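Local coordinates for haloacid dehalogenase-like hydrolase (Klebsiella pneumoniae subsp. pneumoniae, PDB 3PGV), which probably acts as a metal-dependent phosphatase of the haloacid dehalogenase superfamily, Cof family, and holds a calcium ion at the site expected to take magnesium, at residues A87-S92 against Q96-N101; T83-R88 against E202-G207; A182-W187 against V191-S196. One frame throughout, in Å; residues are numbered along the deposited sequence.

Contact 1 (A87-S92 against Q96-N101); sequences ARVHDS and QIFAHN. With EDO (1,2-ethanediol), chain K.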
ATOM      1  N   ALA A  87       4.699   1.781  -6.105  1.00 28.89           N
ATOM      2  CA  ALA A  87       5.314   2.763  -7.008  1.00 28.09           C
ATOM      3  C   ALA A  87       6.732   3.107  -6.549  1.00 34.26           C
ATOM      4  O   ALA A  87       7.549   3.538  -7.354  1.00 35.92           O
ATOM      5  CB  ALA A  87       4.460   4.016  -7.083  1.00 27.83           C
ATOM      6  N   ARG A  88       7.037   2.864  -5.252  1.00 29.29           N
ATOM      7  CA  ARG A  88       8.352   3.139  -4.691  1.00 29.54           C
ATOM      8  C   ARG A  88       8.851   1.946  -3.873  1.00 33.85           C
ATOM      9  O   ARG A  88       8.064   1.284  -3.192  1.00 33.69           O
ATOM     10  CB  ARG A  88       8.303   4.391  -3.767  1.00 31.93           C
ATOM     11  CG  ARG A  88       7.923   5.712  -4.455  1.00 39.33           C
ATOM     12  CD  ARG A  88       9.044   6.251  -5.301  1.00 46.26           C
ATOM     13  NE  ARG A  88       8.799   7.631  -5.735  1.00 49.61           N
ATOM     14  CZ  ARG A  88       8.103   7.958  -6.823  1.00 61.72           C
ATOM     15  NH1 ARG A  88       7.526   7.012  -7.559  1.00 44.39           N
ATOM     16  NH2 ARG A  88       7.952   9.230  -7.164  1.00 46.10           N
ATOM     17  N   VAL A  89      10.160   1.725  -3.877  1.00 28.98           N
ATOM     18  CA  VAL A  89      10.816   0.785  -2.975  1.00 28.95           C
ATOM     19  C   VAL A  89      12.062   1.453  -2.389  1.00 34.00           C
ATOM     20  O   VAL A  89      12.812   2.110  -3.118  1.00 33.79           O
ATOM     21  CB  VAL A  89      11.141  -0.590  -3.637  1.00 33.06           C
ATOM     22  CG1 VAL A  89      12.216  -1.340  -2.856  1.00 33.76           C
ATOM     23  CG2 VAL A  89       9.891  -1.441  -3.770  1.00 32.46           C
ATOM     24  N   HIS A  90      12.232   1.359  -1.068  1.00 31.29           N
ATOM     25  CA  HIS A  90      13.415   1.860  -0.390  1.00 32.08           C
ATOM     26  C   HIS A  90      14.072   0.729   0.341  1.00 39.44           C
ATOM     27  O   HIS A  90      13.384  -0.160   0.833  1.00 40.82           O
ATOM     28  CB  HIS A  90      13.045   2.962   0.606  1.00 32.16           C
ATOM     29  CG  HIS A  90      12.681   4.267  -0.025  1.00 34.37           C
ATOM     30  ND1 HIS A  90      11.465   4.446  -0.657  1.00 34.65           N
ATOM     31  CD2 HIS A  90      13.325   5.460   0.028  1.00 36.72           C
ATOM     32  CE1 HIS A  90      11.427   5.720  -1.020  1.00 34.14           C
ATOM     33  NE2 HIS A  90      12.523   6.372  -0.630  1.00 35.71           N
ATOM     34  N   ASP A  91      15.399   0.749   0.441  1.00 37.75           N
ATOM     35  CA  ASP A  91      16.102  -0.236   1.250  1.00 38.57           C
ATOM     36  C   ASP A  91      16.110   0.223   2.717  1.00 42.36           C
ATOM     37  O   ASP A  91      15.585   1.299   3.023  1.00 41.45           O
ATOM     38  CB  ASP A  91      17.542  -0.488   0.718  1.00 41.63           C
ATOM     39  CG  ASP A  91      18.481   0.719   0.754  1.00 51.86           C
ATOM     40  OD1 ASP A  91      18.164   1.704   1.465  1.00 52.14           O
ATOM     41  OD2 ASP A  91      19.573   0.637   0.147  1.00 56.95           O
ATOM     42  N   SER A  92      16.725  -0.570   3.616  1.00 40.66           N
ATOM     43  CA  SER A  92      16.773  -0.250   5.052  1.00 41.08           C
ATOM     44  C   SER A  92      17.518   1.061   5.374  1.00 47.82           C
ATOM     45  O   SER A  92      17.346   1.598   6.464  1.00 49.13           O
ATOM     46  CB  SER A  92      17.367  -1.407   5.838  1.00 44.76           C
ATOM     47  OG  SER A  92      18.599  -1.827   5.279  1.00 55.21           O
ATOM     48  N   GLN A  96      16.180   5.100  -2.258  1.00 33.91           N
ATOM     49  CA  GLN A  96      15.111   4.752  -3.171  1.00 31.46           C
ATOM     50  C   GLN A  96      15.659   3.839  -4.261  1.00 36.95           C
ATOM     51  O   GLN A  96      16.492   4.270  -5.059  1.00 35.46           O
ATOM     52  CB  GLN A  96      14.506   6.019  -3.791  1.00 31.70           C
ATOM     53  CG  GLN A  96      13.292   5.736  -4.672  1.00 37.40           C
ATOM     54  CD  GLN A  96      12.796   6.989  -5.333  1.00 55.07           C
ATOM     55  OE1 GLN A  96      12.005   7.742  -4.772  1.00 57.71           O
ATOM     56  NE2 GLN A  96      13.266   7.251  -6.522  1.00 47.10           N
ATOM     57  N   ILE A  97      15.240   2.555  -4.262  1.00 34.11           N
ATOM     58  CA  ILE A  97      15.699   1.596  -5.270  1.00 33.24           C
ATOM     59  C   ILE A  97      15.053   1.885  -6.622  1.00 36.45           C
ATOM     60  O   ILE A  97      15.751   1.934  -7.635  1.00 36.90           O
ATOM     61  CB  ILE A  97      15.481   0.135  -4.812  1.00 36.07           C
ATOM     62  CG1 ILE A  97      16.221  -0.151  -3.460  1.00 36.76           C
ATOM     63  CG2 ILE A  97      15.900  -0.864  -5.925  1.00 36.46           C
ATOM     64  CD1 ILE A  97      17.742   0.225  -3.431  1.00 35.92           C
ATOM     65  N   PHE A  98      13.724   2.112  -6.637  1.00 31.42           N
ATOM     66  CA  PHE A  98      13.030   2.461  -7.867  1.00 30.19           C
ATOM     67  C   PHE A  98      11.839   3.379  -7.642  1.00 35.00           C
ATOM     68  O   PHE A  98      11.324   3.472  -6.541  1.00 34.43           O
ATOM     69  CB  PHE A  98      12.626   1.202  -8.683  1.00 30.74           C
ATOM     70  CG  PHE A  98      11.586   0.296  -8.046  1.00 31.16           C
ATOM     71  CD1 PHE A  98      10.256   0.706  -7.934  1.00 33.62           C
ATOM     72  CD2 PHE A  98      11.889  -1.026  -7.744  1.00 33.52           C
ATOM     73  CE1 PHE A  98       9.274  -0.162  -7.436  1.00 34.52           C
ATOM     74  CE2 PHE A  98      10.906  -1.895  -7.262  1.00 36.69           C
ATOM     75  CZ  PHE A  98       9.604  -1.451  -7.098  1.00 34.43           C
ATOM     76  N   ALA A  99      11.428   4.074  -8.698  1.00 32.89           N
ATOM     77  CA  ALA A  99      10.267   4.936  -8.707  1.00 31.62           C
ATOM     78  C   ALA A  99       9.509   4.671  -9.996  1.00 36.22           C
ATOM     79  O   ALA A  99      10.014   4.977 -11.086  1.00 35.05           O
ATOM     80  CB  ALA A  99      10.697   6.395  -8.640  1.00 32.10           C
ATOM     81  N   HIS A 100       8.391   3.965  -9.895  1.00 33.43           N
ATOM     82  CA  HIS A 100       7.587   3.635 -11.062  1.00 33.35           C
ATOM     83  C   HIS A 100       6.347   4.505 -11.104  1.00 34.39           C
ATOM     84  O   HIS A 100       5.398   4.279 -10.362  1.00 33.12           O
ATOM     85  CB  HIS A 100       7.253   2.141 -11.097  1.00 34.53           C
ATOM     86  CG  HIS A 100       8.464   1.262 -11.216  1.00 39.03           C
ATOM     87  ND1 HIS A 100       8.455  -0.047 -10.757  1.00 41.08           N
ATOM     88  CD2 HIS A 100       9.704   1.550 -11.689  1.00 41.98           C
ATOM     89  CE1 HIS A 100       9.659  -0.531 -11.029  1.00 41.35           C
ATOM     90  NE2 HIS A 100      10.442   0.391 -11.601  1.00 42.11           N
ATOM     91  N   ASN A 101       6.405   5.566 -11.897  1.00 30.56           N
ATOM     92  CA  ASN A 101       5.385   6.599 -11.917  1.00 29.72           C
ATOM     93  C   ASN A 101       4.336   6.402 -12.984  1.00 30.38           C
ATOM     94  O   ASN A 101       4.516   5.605 -13.895  1.00 27.84           O
ATOM     95  CB  ASN A 101       6.052   7.983 -12.062  1.00 31.21           C
ATOM     96  CG  ASN A 101       6.961   8.315 -10.930  1.00 39.78           C
ATOM     97  OD1 ASN A 101       6.634   8.110  -9.764  1.00 38.43           O
ATOM     98  ND2 ASN A 101       8.118   8.849 -11.245  1.00 35.23           N
TER
HETATM   99  C1  EDO K 287      16.967  -4.622   3.716  1.00 58.41           C
HETATM  100  O1  EDO K 287      17.328  -3.761   2.633  1.00 58.14           O
HETATM  101  C2  EDO K 287      18.154  -5.504   4.090  1.00 59.42           C
HETATM  102  O2  EDO K 287      17.889  -6.161   5.341  1.00 69.15           O

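Contact 2 (T83-R88 against E202-G207); sequences TSNGAR and EVMAGG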
ATOM      1  N   THR A  83       6.240   1.492  -0.724  1.00 28.75           N
ATOM      2  CA  THR A  83       5.276   2.573  -0.457  1.00 28.49           C
ATOM      3  C   THR A  83       4.514   2.969  -1.731  1.00 32.19           C
ATOM      4  O   THR A  83       4.809   2.447  -2.806  1.00 32.24           O
ATOM      5  CB  THR A  83       5.956   3.764   0.217  1.00 32.76           C
ATOM      6  OG1 THR A  83       6.964   4.290  -0.654  1.00 28.72           O
ATOM      7  CG2 THR A  83       6.539   3.413   1.590  1.00 25.93           C
ATOM      8  N   SER A  84       3.500   3.852  -1.595  1.00 28.67           N
ATOM      9  CA  SER A  84       2.629   4.279  -2.712  1.00 27.76           C
ATOM     10  C   SER A  84       2.138   3.075  -3.550  1.00 29.62           C
ATOM     11  O   SER A  84       2.090   3.145  -4.783  1.00 27.53           O
ATOM     12  CB  SER A  84       3.327   5.320  -3.589  1.00 30.80           C
ATOM     13  OG  SER A  84       3.489   6.553  -2.907  1.00 34.30           O
ATOM     14  N   ASN A  85       1.774   1.966  -2.853  1.00 27.07           N
ATOM     15  CA  ASN A  85       1.232   0.737  -3.452  1.00 26.33           C
ATOM     16  C   ASN A  85       2.148   0.120  -4.488  1.00 29.88           C
ATOM     17  O   ASN A  85       1.677  -0.397  -5.487  1.00 28.40           O
ATOM     18  CB  ASN A  85      -0.160   0.979  -4.027  1.00 26.66           C
ATOM     19  CG  ASN A  85      -1.172   1.323  -2.988  1.00 38.11           C
ATOM     20  OD1 ASN A  85      -1.390   0.581  -2.035  1.00 28.70           O
ATOM     21  ND2 ASN A  85      -1.877   2.408  -3.196  1.00 30.01           N
ATOM     22  N   GLY A  86       3.455   0.160  -4.233  1.00 28.81           N
ATOM     23  CA  GLY A  86       4.440  -0.450  -5.124  1.00 28.12           C
ATOM     24  C   GLY A  86       5.100   0.500  -6.100  1.00 32.02           C
ATOM     25  O   GLY A  86       5.970   0.085  -6.856  1.00 32.77           O
ATOM     26  N   ALA A  87       4.699   1.781  -6.105  1.00 28.89           N
ATOM     27  CA  ALA A  87       5.314   2.763  -7.008  1.00 28.09           C
ATOM     28  C   ALA A  87       6.732   3.107  -6.549  1.00 34.26           C
ATOM     29  O   ALA A  87       7.549   3.538  -7.354  1.00 35.92           O
ATOM     30  CB  ALA A  87       4.460   4.016  -7.083  1.00 27.83           C
ATOM     31  N   ARG A  88       7.037   2.864  -5.252  1.00 29.29           N
ATOM     32  CA  ARG A  88       8.352   3.139  -4.691  1.00 29.54           C
ATOM     33  C   ARG A  88       8.851   1.946  -3.873  1.00 33.85           C
ATOM     34  O   ARG A  88       8.064   1.284  -3.192  1.00 33.69           O
ATOM     35  CB  ARG A  88       8.303   4.391  -3.767  1.00 31.93           C
ATOM     36  CG  ARG A  88       7.923   5.712  -4.455  1.00 39.33           C
ATOM     37  CD  ARG A  88       9.044   6.251  -5.301  1.00 46.26           C
ATOM     38  NE  ARG A  88       8.799   7.631  -5.735  1.00 49.61           N
ATOM     39  CZ  ARG A  88       8.103   7.958  -6.823  1.00 61.72           C
ATOM     40  NH1 ARG A  88       7.526   7.012  -7.559  1.00 44.39           N
ATOM     41  NH2 ARG A  88       7.952   9.230  -7.164  1.00 46.10           N
ATOM     42  N   GLU A 202      -7.657   4.725  -5.463  1.00 27.70           N
ATOM     43  CA  GLU A 202      -6.282   5.039  -5.857  1.00 28.26           C
ATOM     44  C   GLU A 202      -5.932   4.602  -7.254  1.00 32.61           C
ATOM     45  O   GLU A 202      -6.440   3.577  -7.743  1.00 31.53           O
ATOM     46  CB  GLU A 202      -5.287   4.454  -4.846  1.00 29.70           C
ATOM     47  CG  GLU A 202      -5.721   4.688  -3.406  1.00 37.31           C
ATOM     48  CD  GLU A 202      -4.646   4.538  -2.357  1.00 44.09           C
ATOM     49  OE1 GLU A 202      -3.457   4.427  -2.729  1.00 47.59           O
ATOM     50  OE2 GLU A 202      -4.979   4.665  -1.163  1.00 44.17           O
ATOM     51  N   VAL A 203      -5.031   5.370  -7.915  1.00 28.53           N
ATOM     52  CA  VAL A 203      -4.579   5.049  -9.269  1.00 27.30           C
ATOM     53  C   VAL A 203      -3.078   5.065  -9.335  1.00 28.61           C
ATOM     54  O   VAL A 203      -2.457   6.090  -9.052  1.00 28.92           O
ATOM     55  CB  VAL A 203      -5.209   5.977 -10.362  1.00 30.89           C
ATOM     56  CG1 VAL A 203      -4.841   5.490 -11.762  1.00 30.90           C
ATOM     57  CG2 VAL A 203      -6.724   6.064 -10.205  1.00 30.92           C
HETATM   58  N   MSE A 204      -2.484   3.927  -9.705  1.00 23.43           N
HETATM   59  CA  MSE A 204      -1.048   3.800  -9.935  1.00 21.45           C
HETATM   60  C   MSE A 204      -0.830   3.418 -11.398  1.00 30.08           C
HETATM   61  O   MSE A 204      -1.792   3.088 -12.097  1.00 30.26           O
HETATM   62  CB  MSE A 204      -0.435   2.711  -9.013  1.00 22.00           C
HETATM   63  CG  MSE A 204      -0.236   3.153  -7.565  1.00 25.04           C
HETATM   64 SE   MSE A 204      -1.893   3.414  -6.583  0.75 30.37          SE
HETATM   65  CE  MSE A 204      -2.760   1.619  -6.846  1.00 27.26           C
ATOM     66  N   ALA A 205       0.433   3.438 -11.867  1.00 28.21           N
ATOM     67  CA  ALA A 205       0.749   3.036 -13.257  1.00 27.98           C
ATOM     68  C   ALA A 205       0.440   1.578 -13.442  1.00 34.39           C
ATOM     69  O   ALA A 205       0.484   0.813 -12.476  1.00 34.62           O
ATOM     70  CB  ALA A 205       2.222   3.288 -13.552  1.00 28.28           C
ATOM     71  N   GLY A 206       0.113   1.187 -14.672  1.00 33.02           N
ATOM     72  CA  GLY A 206      -0.113  -0.210 -14.996  1.00 32.49           C
ATOM     73  C   GLY A 206       1.133  -1.027 -14.746  1.00 36.12           C
ATOM     74  O   GLY A 206       2.244  -0.596 -15.085  1.00 35.34           O
ATOM     75  N   GLY A 207       0.968  -2.146 -14.066  1.00 33.14           N
ATOM     76  CA  GLY A 207       2.090  -2.989 -13.696  1.00 33.65           C
ATOM     77  C   GLY A 207       2.663  -2.622 -12.342  1.00 33.99           C
ATOM     78  O   GLY A 207       3.622  -3.236 -11.881  1.00 34.30           O
TER

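Contact 3 (A182-W187 against V191-S196); sequences AMNARW and VNVSFS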
ATOM      1  N   ALA A 182     -15.111   3.812 -14.939  1.00 31.11           N
ATOM      2  CA  ALA A 182     -14.808   4.695 -16.074  1.00 31.13           C
ATOM      3  C   ALA A 182     -13.307   4.772 -16.347  1.00 32.57           C
ATOM      4  O   ALA A 182     -12.896   4.768 -17.505  1.00 33.13           O
ATOM      5  CB  ALA A 182     -15.368   6.086 -15.821  1.00 32.26           C
HETATM    6  N   MSE A 183     -12.480   4.802 -15.278  1.00 26.72           N
HETATM    7  CA  MSE A 183     -11.033   4.897 -15.428  1.00 25.33           C
HETATM    8  C   MSE A 183     -10.438   3.614 -15.947  1.00 30.02           C
HETATM    9  O   MSE A 183      -9.618   3.660 -16.851  1.00 29.33           O
HETATM   10  CB  MSE A 183     -10.368   5.347 -14.118  1.00 26.58           C
HETATM   11  CG  MSE A 183     -10.775   6.775 -13.704  1.00 32.40           C
HETATM   12 SE   MSE A 183      -9.812   7.430 -12.178  0.75 37.54          SE
HETATM   13  CE  MSE A 183     -10.307   6.049 -10.885  1.00 33.36           C
ATOM     14  N   ASN A 184     -10.931   2.443 -15.456  1.00 28.46           N
ATOM     15  CA  ASN A 184     -10.498   1.133 -15.982  1.00 28.10           C
ATOM     16  C   ASN A 184     -10.834   0.992 -17.456  1.00 34.18           C
ATOM     17  O   ASN A 184      -9.988   0.555 -18.243  1.00 34.48           O
ATOM     18  CB  ASN A 184     -11.102  -0.039 -15.162  1.00 21.64           C
ATOM     19  CG  ASN A 184     -10.397  -0.263 -13.829  1.00 34.91           C
ATOM     20  OD1 ASN A 184      -9.186  -0.026 -13.687  1.00 32.56           O
ATOM     21  ND2 ASN A 184     -11.112  -0.820 -12.850  1.00 21.17           N
ATOM     22  N   ALA A 185     -12.030   1.429 -17.855  1.00 31.54           N
ATOM     23  CA  ALA A 185     -12.431   1.361 -19.268  1.00 32.41           C
ATOM     24  C   ALA A 185     -11.618   2.353 -20.118  1.00 36.59           C
ATOM     25  O   ALA A 185     -11.298   2.058 -21.265  1.00 36.90           O
ATOM     26  CB  ALA A 185     -13.927   1.643 -19.406  1.00 33.24           C
ATOM     27  N   ARG A 186     -11.285   3.527 -19.543  1.00 33.64           N
ATOM     28  CA  ARG A 186     -10.551   4.578 -20.247  1.00 34.05           C
ATOM     29  C   ARG A 186      -9.085   4.204 -20.547  1.00 38.56           C
ATOM     30  O   ARG A 186      -8.609   4.460 -21.653  1.00 39.16           O
ATOM     31  CB  ARG A 186     -10.626   5.899 -19.464  1.00 32.71           C
ATOM     32  CG  ARG A 186      -9.885   7.045 -20.119  1.00 43.13           C
ATOM     33  CD  ARG A 186     -10.197   8.354 -19.450  1.00 53.05           C
ATOM     34  NE  ARG A 186      -9.407   9.429 -20.032  1.00 71.54           N
ATOM     35  CZ  ARG A 186      -9.677  10.716 -19.875  1.00 84.93           C
ATOM     36  NH1 ARG A 186     -10.739  11.097 -19.179  1.00 68.60           N
ATOM     37  NH2 ARG A 186      -8.903  11.634 -20.434  1.00 73.60           N
ATOM     38  N   TRP A 187      -8.392   3.559 -19.586  1.00 34.89           N
ATOM     39  CA  TRP A 187      -6.955   3.315 -19.715  1.00 34.88           C
ATOM     40  C   TRP A 187      -6.495   1.859 -19.768  1.00 39.67           C
ATOM     41  O   TRP A 187      -5.362   1.596 -20.210  1.00 40.56           O
ATOM     42  CB  TRP A 187      -6.182   4.097 -18.659  1.00 32.68           C
ATOM     43  CG  TRP A 187      -6.230   5.577 -18.880  1.00 34.59           C
ATOM     44  CD1 TRP A 187      -5.703   6.268 -19.937  1.00 38.39           C
ATOM     45  CD2 TRP A 187      -6.768   6.560 -17.988  1.00 34.18           C
ATOM     46  NE1 TRP A 187      -5.902   7.619 -19.767  1.00 38.55           N
ATOM     47  CE2 TRP A 187      -6.519   7.830 -18.561  1.00 38.76           C
ATOM     48  CE3 TRP A 187      -7.412   6.494 -16.736  1.00 34.95           C
ATOM     49  CZ2 TRP A 187      -6.924   9.020 -17.948  1.00 38.25           C
ATOM     50  CZ3 TRP A 187      -7.811   7.675 -16.126  1.00 36.72           C
ATOM     51  CH2 TRP A 187      -7.591   8.919 -16.742  1.00 38.02           C
ATOM     52  N   VAL A 191      -3.149   1.609 -16.352  1.00 31.67           N
ATOM     53  CA  VAL A 191      -3.359   2.011 -14.952  1.00 30.56           C
ATOM     54  C   VAL A 191      -3.638   0.804 -14.072  1.00 35.60           C
ATOM     55  O   VAL A 191      -4.131  -0.222 -14.551  1.00 37.47           O
ATOM     56  CB  VAL A 191      -4.502   3.089 -14.784  1.00 33.22           C
ATOM     57  CG1 VAL A 191      -4.120   4.417 -15.422  1.00 33.13           C
ATOM     58  CG2 VAL A 191      -5.849   2.576 -15.332  1.00 33.56           C
ATOM     59  N   ASN A 192      -3.361   0.940 -12.782  1.00 29.78           N
ATOM     60  CA  ASN A 192      -3.832   0.032 -11.776  1.00 28.95           C
ATOM     61  C   ASN A 192      -4.745   0.830 -10.847  1.00 32.37           C
ATOM     62  O   ASN A 192      -4.269   1.722 -10.119  1.00 30.08           O
ATOM     63  CB  ASN A 192      -2.686  -0.596 -10.986  1.00 29.20           C
ATOM     64  CG  ASN A 192      -3.179  -1.403  -9.775  1.00 57.59           C
ATOM     65  OD1 ASN A 192      -4.322  -1.900  -9.738  1.00 65.06           O
ATOM     66  ND2 ASN A 192      -2.348  -1.517  -8.756  1.00 40.23           N
ATOM     67  N   VAL A 193      -6.064   0.598 -10.952  1.00 28.48           N
ATOM     68  CA  VAL A 193      -7.037   1.279 -10.116  1.00 26.27           C
ATOM     69  C   VAL A 193      -7.403   0.383  -8.935  1.00 30.89           C
ATOM     70  O   VAL A 193      -7.830  -0.755  -9.134  1.00 31.78           O
ATOM     71  CB  VAL A 193      -8.287   1.716 -10.936  1.00 28.86           C
ATOM     72  CG1 VAL A 193      -9.293   2.452 -10.056  1.00 27.60           C
ATOM     73  CG2 VAL A 193      -7.883   2.579 -12.123  1.00 28.78           C
ATOM     74  N   SER A 194      -7.199   0.873  -7.707  1.00 29.21           N
ATOM     75  CA  SER A 194      -7.551   0.102  -6.509  1.00 29.44           C
ATOM     76  C   SER A 194      -8.117   0.968  -5.417  1.00 33.06           C
ATOM     77  O   SER A 194      -7.552   2.023  -5.114  1.00 31.64           O
ATOM     78  CB  SER A 194      -6.332  -0.650  -5.971  1.00 32.21           C
ATOM     79  OG  SER A 194      -5.895  -1.662  -6.860  1.00 46.48           O
ATOM     80  N   PHE A 195      -9.151   0.465  -4.713  1.00 29.38           N
ATOM     81  CA  PHE A 195      -9.585   1.082  -3.461  1.00 28.34           C
ATOM     82  C   PHE A 195      -8.592   0.679  -2.363  1.00 34.50           C
ATOM     83  O   PHE A 195      -8.072  -0.429  -2.394  1.00 34.33           O
ATOM     84  CB  PHE A 195     -10.991   0.584  -3.059  1.00 29.41           C
ATOM     85  CG  PHE A 195     -12.146   1.286  -3.726  1.00 30.19           C
ATOM     86  CD1 PHE A 195     -12.683   2.449  -3.183  1.00 32.30           C
ATOM     87  CD2 PHE A 195     -12.767   0.732  -4.838  1.00 31.04           C
ATOM     88  CE1 PHE A 195     -13.772   3.070  -3.771  1.00 33.21           C
ATOM     89  CE2 PHE A 195     -13.855   1.358  -5.427  1.00 34.34           C
ATOM     90  CZ  PHE A 195     -14.352   2.523  -4.894  1.00 32.98           C
ATOM     91  N   SER A 196      -8.350   1.551  -1.396  1.00 32.59           N
ATOM     92  CA  SER A 196      -7.639   1.169  -0.178  1.00 32.74           C
ATOM     93  C   SER A 196      -8.709   1.054   0.919  1.00 37.71           C
ATOM     94  O   SER A 196      -9.199  -0.048   1.170  1.00 39.80           O
ATOM     95  CB  SER A 196      -6.560   2.198   0.179  1.00 34.63           C
ATOM     96  OG  SER A 196      -7.077   3.515   0.220  1.00 42.06           O
TER
HETATM   97  O   HOH W   1     -10.388  -1.648 -10.228  1.00 25.40           O
HETATM   98  O   HOH W   2      -7.266  -2.020 -12.187  1.00 27.36           O

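Contact 1 (A87-S92 against Q96-N101)
R88 to H90 and Q96 to A99 run antiparallel as the two arms of a beta hairpin, their short axes 4.5 Å apart at closest, with 173° between their N-to-C directions. The firm backbone bonds are H100 N to A87 O and I97 N to V89 O, both 2.7 Å; the V89 N to F98 O bond between them is long and weak. R88, H90, Q96 and A99 project on one face of the ladder, V89 and F98 on the other. R88 bends at chi2 (-74°), which turns its otherwise extended end back over the second arm. There NH1 gives a hydrogen bond of 2.6 Å to N101 OD1, lying in the guanidinium plane, while NH2 adds a weak one to the same oxygen. The methyl of A99 sits over one face of this guanidinium, with CB 3.4 Å from NH1, so the group is held at its edge and backed by carbon. Next along, the backbone of Q96 lies over a face of the H90 ring, its CA 4.0 Å from the ring centroid in a CH-pi contact. On the reverse face V89 CB stands over the F98 ring, 4.0 Å from its centroid and 17° off the normal, and V89 CG2 reaches CZ. H100 CE1 lies over the opposite face of that ring, toward its rim. At the turn end D91 points its carboxylate to Q95 and the backbone of D93. The hairpin forms the edge of the Rossmann-like HAD core sheet: 88-90 pairs with 80-83, 96-99 is outermost, helix 210-220 packs on V89, I97 and F98, and strand 163-169 meets A87, R88 and N101.

Contact 2 (T83-R88 against E202-G207)
N85 reaches from the 83-88 loop to strand 200-205, where its amide meets E202 and the selenomethionine M204. ND2 lies 2.6 Å from E202 OE1, but the N-H points well aside from the oxygen (119°) and the bond is weak; the amide and carboxylate planes are 55° apart. The same nitrogen is 3.5 Å from M204 SE, and N85 CB lies 3.9 Å from both SE and the terminal CE. M204 bends at chi2 (69°) and again at chi3, folding SE and CE beside the asparagine. Its CG meets the backbone as well, 3.6 Å from S84 O. E202 comes from two residues earlier on the strand and extends beyond CG, crossing the asparagine at about a right angle.

A second shell holds these groups. N85 OD1 accepts a hydrogen bond from N236, so both ends of the amide have partners. E202 OE1 is in a salt bridge with K165, and OE2 is bonded to S196. The loop itself is tight: G86 N and R88 N both bond to T83 O, the latter weakly, and A87 with R88 opposite T83 makes a classic beta bulge. Backbone bonds from S84 to R63 and from N85 to T61 tie the turn to the neighbouring loop.

All four touching residues are buried, and the side chain of N85 is about 8 Å from the calcium ion and about 5 Å from a bound HEPES molecule. The 83-88 turn belongs to the Rossmann-like core sheet and strand 200-205 to the cap sheet, so the contact spans the core-cap interface. K165, on the same oxygen, would be expected to offset the charge of E202; the contact links that residue, weakly, to N85 and through it to N236, near the calcium site but not in its coordination.

Contact 3 (A182-W187 against V191-S196)
V191 and V193 of strand 191-195 face M183, N184 and W187 on the last turns of helix 173-187, which runs nearly antiparallel to the strand (170°) with its axis 8.9 Å away. The close-packed side is apolar. V191 turns both methyls to W187 CB, CG2 at 3.7 Å and CG1 slightly farther, and CG1 also approaches the six-membered part of the indole obliquely. W187 leads its ring away from the strand, so the valine packs mainly against the base of that side chain. Two residues along the strand, the selenomethionine M183 is straight at chi2 and bends at chi3 (-59°), which brings its CE methyl to 3.8 Å from V193 CG1, the two side chains crossing at about a right angle. L201, V203 and L110 also pack on M183, while I106 of helix 104-110 touches both W187 and V191.

N184 marks the looser, watery side. Its OD1 comes to 3.3 Å from V193 CG2, a contact of oxygen with methyl, and the amide reaches the strand through two waters. ND2 donates to one water at 2.8 Å, and this water in turn donates to V193 O. The second accepts from V193 N at 3.1 Å and can donate to N184 OD1, though that water has competing acceptors. The asparagine may thus bridge to both groups through water.

Helix and strand form a helix-turn-strand unit at the edge of the cap sheet, where 191-195 is outermost and pairs inward with 200-205 through N192 and S194. The outward N-H and C=O of V193 have no further strand to pair with in this chain; two waters, both within reach of the N184 amide, take them up, beside the apolar packing of V191 and V193 against W187 CB and M183 CE.

Overall arrangement
From the N terminus, the chain leaves strand 80-83 through the 83-88 turn, which opens contact 2, and goes into the hairpin of contact 1, sharing A87 and R88 with it. Contact 1 closes a short local turn; contact 2 closes only after 113 intervening residues, when strand 200-205 returns to the turn. Contact 3, also local, falls within that long excursion, later than contact 1. Strand 191-195 then leads to 200-205, and backbone pairing of N192 with M204 and S194 with E202 joins contacts 3 and 2. Contact 1 is the edge hairpin of the eight-stranded sheet, contact 3 packs a helix on the edge strand of the six-stranded one, and contact 2 bridges them.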